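Local atomic coordinates of biphenyl 2,3-Dioxygenase Beta Subunit (Sphingobium yanoikuyae, PDB entry 2GBW), a protein that forms the beta subunit of a ring-hydroxylating dioxygenase complex that probably adds oxygen to biphenyl and related aromatic rings. Residues B[124-128]-B[167-172]; B[48-53]-B[159-163]; B[5-9]-B[107-111]; B[40-46]-B[75-79]. All coordinates share one frame; numbering follows the deposited sequence.

Contact 1: residues B[124-128]-B[167-172]; sequences VYRNR and DKNLYF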
# COMPACT_ATOMS: atom_id res chain seq x y z
N VAL B 124 10.23 5.47 -13.50
CA VAL B 124 9.48 6.74 -13.61
C VAL B 124 8.64 6.89 -12.38
O VAL B 124 7.82 6.02 -12.08
CB VAL B 124 8.51 6.79 -14.83
CG1 VAL B 124 7.79 8.17 -14.85
CG2 VAL B 124 9.26 6.54 -16.15
N TYR B 125 8.92 7.94 -11.63
CA TYR B 125 8.19 8.31 -10.45
C TYR B 125 7.34 9.54 -10.74
O TYR B 125 7.84 10.57 -11.13
CB TYR B 125 9.14 8.66 -9.28
CG TYR B 125 9.17 7.68 -8.19
CD1 TYR B 125 9.98 6.56 -8.27
CD2 TYR B 125 8.40 7.86 -7.07
CE1 TYR B 125 9.99 5.62 -7.26
CE2 TYR B 125 8.43 6.95 -6.05
CZ TYR B 125 9.23 5.83 -6.17
OH TYR B 125 9.23 4.89 -5.17
N ARG B 126 6.05 9.43 -10.44
CA ARG B 126 5.08 10.49 -10.68
C ARG B 126 4.35 10.87 -9.39
O ARG B 126 3.96 9.99 -8.61
CB ARG B 126 4.03 10.05 -11.71
CG ARG B 126 4.58 9.49 -13.04
CD ARG B 126 3.45 8.97 -13.95
NE ARG B 126 2.71 10.03 -14.64
CZ ARG B 126 1.60 9.86 -15.35
NH1 ARG B 126 0.97 8.70 -15.33
NH2 ARG B 126 1.05 10.89 -15.99
N ASN B 127 4.16 12.18 -9.18
CA ASN B 127 3.40 12.70 -8.03
C ASN B 127 2.42 13.73 -8.52
O ASN B 127 2.70 14.46 -9.47
CB ASN B 127 4.37 13.41 -7.06
CG ASN B 127 5.23 12.45 -6.30
OD1 ASN B 127 6.27 12.01 -6.81
ND2 ASN B 127 4.82 12.12 -5.08
N ARG B 128 1.23 13.73 -7.91
CA ARG B 128 0.28 14.79 -8.19
C ARG B 128 -0.61 14.99 -6.98
O ARG B 128 -0.61 14.18 -6.03
CB ARG B 128 -0.58 14.47 -9.42
CG ARG B 128 -1.47 13.25 -9.25
CD ARG B 128 -2.23 12.92 -10.59
NE ARG B 128 -2.98 14.08 -11.09
CZ ARG B 128 -4.23 14.36 -10.77
NH1 ARG B 128 -4.91 13.55 -9.96
NH2 ARG B 128 -4.79 15.46 -11.26
N ASP B 167 -2.04 3.03 -12.33
CA ASP B 167 -2.02 4.50 -12.42
C ASP B 167 -3.26 4.87 -13.22
O ASP B 167 -3.77 4.02 -13.98
CB ASP B 167 -0.75 4.92 -13.16
CG ASP B 167 -0.41 6.43 -13.14
OD1 ASP B 167 -1.28 7.29 -12.96
OD2 ASP B 167 0.83 6.75 -13.38
N LYS B 168 -3.73 6.12 -13.07
CA LYS B 168 -4.81 6.63 -13.89
C LYS B 168 -4.51 6.57 -15.37
O LYS B 168 -5.42 6.40 -16.17
CB LYS B 168 -5.09 8.10 -13.53
CG LYS B 168 -5.81 8.28 -12.20
CD LYS B 168 -5.76 9.77 -11.85
CE LYS B 168 -6.72 10.08 -10.68
NZ LYS B 168 -6.38 9.37 -9.45
N ASN B 169 -3.24 6.78 -15.76
CA ASN B 169 -2.90 6.84 -17.18
C ASN B 169 -1.43 6.59 -17.39
O ASN B 169 -0.66 6.48 -16.41
CB ASN B 169 -3.26 8.20 -17.75
CG ASN B 169 -2.42 9.37 -17.10
OD1 ASN B 169 -1.20 9.50 -17.30
ND2 ASN B 169 -3.13 10.23 -16.39
N LEU B 170 -1.05 6.47 -18.65
CA LEU B 170 0.35 6.35 -19.07
C LEU B 170 0.70 7.48 -20.00
O LEU B 170 1.49 7.30 -20.97
CB LEU B 170 0.60 4.97 -19.77
CG LEU B 170 0.63 3.73 -18.90
CD1 LEU B 170 0.53 2.41 -19.73
CD2 LEU B 170 1.92 3.68 -18.08
N TYR B 171 0.15 8.66 -19.68
CA TYR B 171 0.34 9.88 -20.46
C TYR B 171 1.63 10.59 -20.03
O TYR B 171 1.61 11.72 -19.49
CB TYR B 171 -0.90 10.84 -20.42
CG TYR B 171 -1.05 11.59 -21.73
CD1 TYR B 171 -0.22 12.66 -22.05
CD2 TYR B 171 -1.90 11.13 -22.71
CE1 TYR B 171 -0.31 13.31 -23.28
CE2 TYR B 171 -2.03 11.78 -23.92
CZ TYR B 171 -1.19 12.85 -24.24
OH TYR B 171 -1.29 13.50 -25.46
N PHE B 172 2.74 9.93 -20.34
CA PHE B 172 4.10 10.53 -20.24
C PHE B 172 4.96 9.90 -21.30
O PHE B 172 4.71 8.79 -21.74
CB PHE B 172 4.68 10.32 -18.87
CG PHE B 172 4.75 8.90 -18.44
CD1 PHE B 172 5.84 8.11 -18.78
CD2 PHE B 172 3.70 8.34 -17.70
CE1 PHE B 172 5.91 6.78 -18.37
CE2 PHE B 172 3.73 7.03 -17.27
CZ PHE B 172 4.80 6.24 -17.59

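Contact 2: residues B[48-53]-B[159-163]; sequences MPIYEQ and ILDAR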
# COMPACT_ATOMS: atom_id res chain seq x y z
N MET B 48 4.67 1.18 -27.86
CA MET B 48 4.53 0.54 -26.53
C MET B 48 3.50 -0.60 -26.62
O MET B 48 2.30 -0.39 -26.44
CB MET B 48 4.12 1.55 -25.46
CG MET B 48 4.03 0.98 -23.98
SD MET B 48 3.38 2.20 -22.82
CE MET B 48 4.85 3.31 -22.73
N PRO B 49 3.95 -1.82 -26.93
CA PRO B 49 3.04 -2.96 -27.17
C PRO B 49 2.36 -3.38 -25.94
O PRO B 49 2.85 -3.14 -24.85
CB PRO B 49 3.96 -4.10 -27.62
CG PRO B 49 5.28 -3.55 -27.69
CD PRO B 49 5.35 -2.16 -27.22
N ILE B 50 1.21 -4.04 -26.12
CA ILE B 50 0.53 -4.73 -24.99
C ILE B 50 1.00 -6.19 -25.03
O ILE B 50 0.74 -6.91 -25.99
CB ILE B 50 -0.98 -4.64 -25.11
CG1 ILE B 50 -1.44 -3.19 -24.95
CG2 ILE B 50 -1.62 -5.54 -24.08
CD1 ILE B 50 -2.66 -2.93 -25.71
N TYR B 51 1.72 -6.60 -23.99
CA TYR B 51 2.18 -7.98 -23.85
C TYR B 51 1.23 -8.75 -22.92
O TYR B 51 1.04 -8.40 -21.75
CB TYR B 51 3.55 -8.02 -23.25
CG TYR B 51 4.63 -7.61 -24.21
CD1 TYR B 51 5.17 -8.52 -25.09
CD2 TYR B 51 5.11 -6.32 -24.20
CE1 TYR B 51 6.18 -8.14 -25.95
CE2 TYR B 51 6.09 -5.93 -25.06
CZ TYR B 51 6.60 -6.81 -25.93
OH TYR B 51 7.63 -6.40 -26.78
N GLU B 52 0.67 -9.83 -23.40
CA GLU B 52 -0.20 -10.59 -22.54
C GLU B 52 0.63 -11.65 -21.78
O GLU B 52 1.77 -12.00 -22.16
CB GLU B 52 -1.38 -11.14 -23.35
CG GLU B 52 -1.02 -12.22 -24.27
CD GLU B 52 -2.19 -12.76 -25.05
OE1 GLU B 52 -3.34 -12.59 -24.59
OE2 GLU B 52 -1.95 -13.35 -26.11
N GLN B 53 0.08 -12.11 -20.68
CA GLN B 53 0.66 -13.24 -19.95
C GLN B 53 0.27 -14.55 -20.64
O GLN B 53 -0.91 -14.88 -20.79
CB GLN B 53 0.19 -13.25 -18.50
CG GLN B 53 0.57 -12.02 -17.66
CD GLN B 53 2.06 -11.90 -17.43
OE1 GLN B 53 2.86 -12.28 -18.27
NE2 GLN B 53 2.45 -11.36 -16.28
N ILE B 159 8.81 -1.27 -23.26
CA ILE B 159 8.34 -2.56 -22.79
C ILE B 159 7.97 -2.42 -21.32
O ILE B 159 8.83 -2.29 -20.45
CB ILE B 159 9.41 -3.61 -22.96
CG1 ILE B 159 9.86 -3.63 -24.45
CG2 ILE B 159 8.83 -4.94 -22.47
CD1 ILE B 159 11.24 -4.12 -24.62
N LEU B 160 6.67 -2.38 -21.04
CA LEU B 160 6.19 -2.18 -19.70
C LEU B 160 6.43 -3.39 -18.83
O LEU B 160 6.14 -4.52 -19.25
CB LEU B 160 4.70 -1.90 -19.76
CG LEU B 160 4.29 -0.55 -20.29
CD1 LEU B 160 2.72 -0.52 -20.44
CD2 LEU B 160 4.76 0.48 -19.31
N ASP B 161 6.84 -3.20 -17.58
CA ASP B 161 7.00 -4.38 -16.75
C ASP B 161 5.66 -4.93 -16.14
O ASP B 161 5.60 -6.10 -15.88
CB ASP B 161 8.01 -4.16 -15.64
CG ASP B 161 9.42 -4.00 -16.16
OD1 ASP B 161 9.67 -4.46 -17.29
OD2 ASP B 161 10.25 -3.40 -15.46
N ALA B 162 4.66 -4.08 -15.95
CA ALA B 162 3.38 -4.43 -15.29
C ALA B 162 2.31 -4.76 -16.30
O ALA B 162 2.03 -3.97 -17.21
CB ALA B 162 2.86 -3.29 -14.36
N ARG B 163 1.66 -5.90 -16.14
CA ARG B 163 0.54 -6.25 -17.01
C ARG B 163 -0.66 -5.32 -16.77
O ARG B 163 -1.30 -4.89 -17.73
CB ARG B 163 0.12 -7.71 -16.79
CG ARG B 163 -1.10 -8.15 -17.58
CD ARG B 163 -0.84 -8.08 -19.08
NE ARG B 163 -2.01 -8.37 -19.94
CZ ARG B 163 -2.75 -7.44 -20.59
NH1 ARG B 163 -2.59 -6.14 -20.39
NH2 ARG B 163 -3.71 -7.84 -21.42
O HOH W 1 5.09 -2.41 -23.56

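Contact 3: residues B[5-9]-B[107-111]; sequences QIPVT and EAFEA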
# COMPACT_ATOMS: atom_id res chain seq x y z
N GLN B 5 26.91 -6.90 -33.40
CA GLN B 5 27.08 -7.10 -31.92
C GLN B 5 28.13 -6.17 -31.26
O GLN B 5 28.45 -6.35 -30.09
CB GLN B 5 27.45 -8.58 -31.62
CG GLN B 5 26.28 -9.45 -31.11
CD GLN B 5 25.79 -9.06 -29.71
OE1 GLN B 5 24.89 -9.70 -29.16
NE2 GLN B 5 26.38 -8.01 -29.13
N ILE B 6 28.62 -5.15 -31.98
CA ILE B 6 29.75 -4.33 -31.52
C ILE B 6 29.35 -3.23 -30.50
O ILE B 6 28.71 -2.26 -30.88
CB ILE B 6 30.42 -3.62 -32.72
CG1 ILE B 6 30.70 -4.60 -33.88
CG2 ILE B 6 31.72 -2.90 -32.29
CD1 ILE B 6 31.14 -5.97 -33.44
N PRO B 7 29.76 -3.36 -29.22
CA PRO B 7 29.51 -2.25 -28.31
C PRO B 7 30.20 -0.98 -28.71
O PRO B 7 31.27 -1.01 -29.36
CB PRO B 7 30.06 -2.75 -26.98
CG PRO B 7 29.95 -4.27 -27.11
CD PRO B 7 30.44 -4.46 -28.52
N VAL B 8 29.62 0.13 -28.29
CA VAL B 8 30.18 1.44 -28.65
C VAL B 8 31.45 1.75 -27.86
O VAL B 8 31.73 1.14 -26.82
CB VAL B 8 29.17 2.58 -28.45
CG1 VAL B 8 27.96 2.38 -29.38
CG2 VAL B 8 28.78 2.67 -26.97
N THR B 9 32.23 2.67 -28.38
CA THR B 9 33.39 3.14 -27.64
C THR B 9 32.91 3.91 -26.40
O THR B 9 31.75 4.39 -26.36
CB THR B 9 34.28 4.07 -28.46
OG1 THR B 9 33.63 5.35 -28.57
CG2 THR B 9 34.60 3.45 -29.85
N GLU B 107 23.12 0.57 -22.64
CA GLU B 107 24.09 -0.21 -23.39
C GLU B 107 23.80 0.05 -24.85
O GLU B 107 22.69 -0.16 -25.32
CB GLU B 107 23.98 -1.69 -23.08
CG GLU B 107 24.51 -2.07 -21.69
CD GLU B 107 24.42 -3.57 -21.46
OE1 GLU B 107 23.29 -4.05 -21.25
OE2 GLU B 107 25.46 -4.25 -21.43
N ALA B 108 24.82 0.49 -25.56
CA ALA B 108 24.71 0.86 -26.97
C ALA B 108 25.61 -0.01 -27.84
O ALA B 108 26.73 -0.39 -27.43
CB ALA B 108 25.09 2.31 -27.15
N PHE B 109 25.14 -0.27 -29.06
CA PHE B 109 25.81 -1.20 -29.99
C PHE B 109 25.74 -0.56 -31.36
O PHE B 109 24.72 -0.03 -31.73
CB PHE B 109 25.09 -2.56 -30.05
CG PHE B 109 24.99 -3.26 -28.70
CD1 PHE B 109 26.01 -4.11 -28.29
CD2 PHE B 109 23.94 -3.03 -27.85
CE1 PHE B 109 25.96 -4.76 -27.10
CE2 PHE B 109 23.88 -3.69 -26.61
CZ PHE B 109 24.93 -4.55 -26.25
N GLU B 110 26.85 -0.60 -32.11
CA GLU B 110 26.88 -0.07 -33.50
C GLU B 110 26.07 -1.02 -34.40
O GLU B 110 26.36 -2.24 -34.45
CB GLU B 110 28.34 0.06 -34.00
CG GLU B 110 29.22 1.12 -33.27
CD GLU B 110 28.86 2.60 -33.59
OE1 GLU B 110 28.21 2.88 -34.63
OE2 GLU B 110 29.30 3.51 -32.82
N ALA B 111 25.10 -0.51 -35.13
CA ALA B 111 24.07 -1.40 -35.71
C ALA B 111 24.12 -1.44 -37.23
O ALA B 111 23.35 -2.14 -37.87
CB ALA B 111 22.71 -0.97 -35.28
O HOH W 2 31.49 3.22 -31.22

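Contact 4: residues B[40-46]-B[75-79]; sequences VAEDIHY and FGELK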
# COMPACT_ATOMS: atom_id res chain seq x y z
N VAL B 40 13.88 13.96 -31.75
CA VAL B 40 13.06 12.93 -32.41
C VAL B 40 13.08 13.12 -33.90
O VAL B 40 12.86 14.22 -34.39
CB VAL B 40 11.59 12.96 -31.90
CG1 VAL B 40 10.71 11.89 -32.62
CG2 VAL B 40 11.51 12.78 -30.37
N ALA B 41 13.40 12.05 -34.63
CA ALA B 41 13.52 12.07 -36.07
C ALA B 41 12.14 12.04 -36.69
O ALA B 41 11.20 11.50 -36.11
CB ALA B 41 14.31 10.85 -36.54
N GLU B 42 12.01 12.59 -37.89
CA GLU B 42 10.71 12.65 -38.56
C GLU B 42 10.17 11.28 -39.02
O GLU B 42 9.00 11.15 -39.26
CB GLU B 42 10.79 13.62 -39.73
CG GLU B 42 10.83 15.09 -39.27
CD GLU B 42 10.29 16.06 -40.32
OE1 GLU B 42 10.92 16.20 -41.41
OE2 GLU B 42 9.24 16.69 -40.03
N ASP B 43 11.03 10.27 -39.12
CA ASP B 43 10.59 8.92 -39.48
C ASP B 43 10.39 8.02 -38.26
O ASP B 43 10.39 6.79 -38.37
CB ASP B 43 11.61 8.27 -40.44
CG ASP B 43 13.03 8.23 -39.89
OD1 ASP B 43 13.53 9.29 -39.43
OD2 ASP B 43 13.67 7.14 -39.99
N ILE B 44 10.19 8.65 -37.11
CA ILE B 44 10.00 7.97 -35.83
C ILE B 44 8.86 6.96 -35.88
O ILE B 44 7.86 7.19 -36.52
CB ILE B 44 9.73 9.02 -34.67
CG1 ILE B 44 9.63 8.33 -33.31
CG2 ILE B 44 8.49 9.87 -34.90
CD1 ILE B 44 10.83 7.61 -32.88
N HIS B 45 9.06 5.83 -35.22
CA HIS B 45 7.95 4.98 -34.77
C HIS B 45 8.15 4.83 -33.29
O HIS B 45 9.16 4.33 -32.85
CB HIS B 45 7.98 3.61 -35.45
CG HIS B 45 6.83 2.73 -35.05
ND1 HIS B 45 6.99 1.38 -34.80
CD2 HIS B 45 5.54 3.01 -34.81
CE1 HIS B 45 5.83 0.87 -34.45
NE2 HIS B 45 4.93 1.84 -34.43
N TYR B 46 7.12 5.24 -32.53
CA TYR B 46 7.15 5.27 -31.10
C TYR B 46 6.09 4.27 -30.66
O TYR B 46 4.91 4.47 -30.94
CB TYR B 46 6.82 6.69 -30.67
CG TYR B 46 6.95 6.98 -29.22
CD1 TYR B 46 5.99 6.52 -28.35
CD2 TYR B 46 8.03 7.72 -28.71
CE1 TYR B 46 6.05 6.80 -27.02
CE2 TYR B 46 8.11 7.99 -27.33
CZ TYR B 46 7.11 7.53 -26.51
OH TYR B 46 7.13 7.77 -25.14
N PHE B 75 5.36 10.53 -36.50
CA PHE B 75 5.72 11.86 -36.01
C PHE B 75 4.52 12.77 -35.83
O PHE B 75 4.42 13.45 -34.83
CB PHE B 75 6.68 12.55 -37.01
CG PHE B 75 7.26 13.81 -36.49
CD1 PHE B 75 8.38 13.77 -35.68
CD2 PHE B 75 6.77 15.04 -36.89
CE1 PHE B 75 8.98 14.93 -35.21
CE2 PHE B 75 7.38 16.22 -36.42
CZ PHE B 75 8.47 16.15 -35.57
N GLY B 76 3.63 12.80 -36.80
CA GLY B 76 2.40 13.60 -36.70
C GLY B 76 1.51 13.27 -35.51
O GLY B 76 0.81 14.13 -34.92
N GLU B 77 1.49 11.99 -35.16
CA GLU B 77 0.71 11.50 -34.04
C GLU B 77 1.41 11.84 -32.72
O GLU B 77 0.77 12.19 -31.76
CB GLU B 77 0.48 10.00 -34.21
CG GLU B 77 -0.51 9.75 -35.34
CD GLU B 77 -0.39 8.40 -36.02
OE1 GLU B 77 0.58 7.67 -35.74
OE2 GLU B 77 -1.31 8.06 -36.83
N LEU B 78 2.75 11.78 -32.68
CA LEU B 78 3.48 12.31 -31.55
C LEU B 78 3.25 13.83 -31.37
O LEU B 78 3.10 14.31 -30.25
CB LEU B 78 4.98 12.01 -31.71
CG LEU B 78 5.75 11.41 -30.57
CD1 LEU B 78 4.94 10.28 -29.78
CD2 LEU B 78 7.12 10.93 -31.10
N LYS B 79 3.27 14.60 -32.47
CA LYS B 79 3.02 16.03 -32.41
C LYS B 79 1.68 16.30 -31.76
O LYS B 79 1.55 17.19 -30.92
CB LYS B 79 3.03 16.61 -33.83
CG LYS B 79 3.11 18.13 -33.91
CD LYS B 79 3.57 18.56 -35.32
CE LYS B 79 4.60 19.65 -35.29
NZ LYS B 79 4.01 21.00 -35.07
O HOH W 3 7.20 9.19 -38.40

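Contact 1: residues B[124-128]-B[167-172]
An Asx turn in the C-terminal tail, made where Asn169 OD1 accepts from Tyr171 N, receives the guanidinium of Arg126 from strand 115-128 of the NTF2-like sheet. Arg126 grips that same OD1 end-on with two nitrogens: NH2 lies 3.0 Å from Asn169 OD1 in the carbonyl plane, on a lone pair, while NH1 reaches it from above that plane. One side-chain oxygen therefore takes three donors. NH1 also forms a salt bridge with Asp167 OD2 (2.8 Å), which it meets from above the carboxylate, 44° out of the plane. The same OD2 is also hydrogen-bonded to Thr134 OG1 and to NE2 of His136, a zinc ligand of this protein although no zinc is bound to this chain here. A bend at chi3 (77°) in Arg126 turns the guanidinium across the tail, where Phe172 CD2 sits over the centre of one face, 3.5 Å from Arg126 CZ. A leucine in place of Arg126 would probably leave Asp167 without its charged mate in the strand and Asn169 OD1 without two of its three donors. On the Phe172 ring, Val124 CG1 rides above one face near the rim, and Val124 CG2 approaches CE1 to 4.0 Å.

Contact 2: residues B[48-53]-B[159-163]
Arg163 sets out with CG anti to its backbone N (chi1 176°) and then bends at chi2 (63°), which lays its chain against the backbone of residues 51-53; Met48, extended through chi1 and chi2, brings CG and SD to Leu160. These two side chains mark the ends of a contact in which parallel neighbours of the NTF2-like sheet, strands 44-49 and 150-160, run out into loops. At the strand end, the Met48 and Leu160 side chains cross at about a right angle, with Met48 SD 3.7 Å from Leu160 CD1. The backbones stand rather wide for paired strands, Met48 CA and Ile159 CA being 6.2 Å apart, and a water bridges them where they part. It donates to Pro49 O (2.7 Å) and accepts from Leu160 N (3.0 Å), so both backbone groups are satisfied without meeting directly. The water also lies in the plane of the Tyr51 ring, at its edge, while Tyr51 CE2 packs on Ile159 CG2 at 3.9 Å. Farther along, the Arg163 guanidinium is held mainly from outside the two segments: an acidic side chain of the partner protein, presumably the alpha subunit, forms a salt bridge with NE, and NH2 bonds to that chain's backbone. Gln53 NE2 reaches Arg129 O of another copy of the beta subunit, so the two loops serve a junction of three chains. Within the contact, Ile50 CG2 touches Arg163 NH1 at 3.9 Å, and Arg163 CD lies 3.3 Å from Tyr51 O.

Contact 3: residues B[5-9]-B[107-111]
Ile6 and Val8 supply the two direct backbone hydrogen bonds that lay the N-terminal segment along strand 98-112. Ile6 O accepts from Glu110 N at 2.8 Å, with an N-H...O angle of 156°. Val8 N donates to Ala108 O at 3.1 Å. Between them Pro7, which has no N-H, pairs with Phe109 as a non-hydrogen-bonded pair whose side chains diverge, and CA-H...O contacts supplement these bonds: Phe109 CA to Ile6 O at 3.2 Å and Pro7 CA to Ala108 O at 3.5 Å. Past the strand, Thr9 N is satisfied by a water at 3.0 Å, which in turn donates to Glu110 OE2 at 2.7 Å; that carboxylate oxygen also forms a salt bridge with Arg146. The Val8 side chain, buried, straddles Ala108 with both methyls, CG1 lying 3.6 Å from Ala108 CB. With an alanine here, Ala108 CB would probably lose both methyl partners and a gap would open beside His13 of helix 10-28. Pro7 CG rests on Phe109 CE1 at 4.0 Å. The whole is a short, weakly bonded antiparallel strand, outermost in the NTF2-like sheet of this chain, leading into a helix N-cap where Thr9 OG1 accepts from Val12 N.

Contact 4: residues B[40-46]-B[75-79]
Leu78 meets Tyr46 at about a right angle, its CD1 methyl standing over one face of the ring, 4.2 Å from the centroid and 20° off the normal: a CH-pi contact, displaced toward the CB side of the ring. Its other methyl, CD2, still near Tyr46 CD2, also reaches Val40 CG1 at 4.0 Å, so the two branches of one leucine join residues from both sides of the type I turn at 41-44. Phe75 is clasped by that turn. With CG anti to the backbone N (chi1 -170°), its ring lies under Glu42, whose CG is over one face, while Ile44 CG2 sits at the edge, near the ring plane. The Glu42 carboxylate stands almost perpendicular to this ring. Ile44 CG2 also presses on the start of the helix, 3.6 Å from Phe75 N. That N-H donates to a water at 3.0 Å, which passes the link on by donating to Glu42 O and Ile44 O, each at 2.8 Å; three backbone groups are satisfied at one point. Tyr46 OH accepts from Cys174 N of the C-terminal tail. The CB of His45, a residue seen to bind zinc in this protein though without metal in this chain, is directed away from the helix. Strand 44-46 and helix 75-79 cross at 59°, an apolar helix-on-sheet packing characteristic of the NTF2-like alpha+beta fold.

Overall arrangement
From the N terminus, residues 5-9 open contact 3, which closes only when strand 98-112 arrives. Nested within that loop is contact 4, joining the corner at 40-46 to helix 75-84. Just beyond 40-46, residues 48-53 begin contact 2, which crosses both: its partner 159-163 comes after contacts 4 and 3 have closed. Before that partner arrives, residues 124-128 open contact 1, which the tail at 167-172 completes, so contacts 1 and 2 cross as well. They touch, Leu170 CD1 lying 3.7 Å from Leu160 CD1. All four reach one curved sheet: contact 3 lies at the edge formed by the N-terminal strand, contact 4 joins its helical cover, contact 2 the strand ends, contact 1 the C-terminal tail.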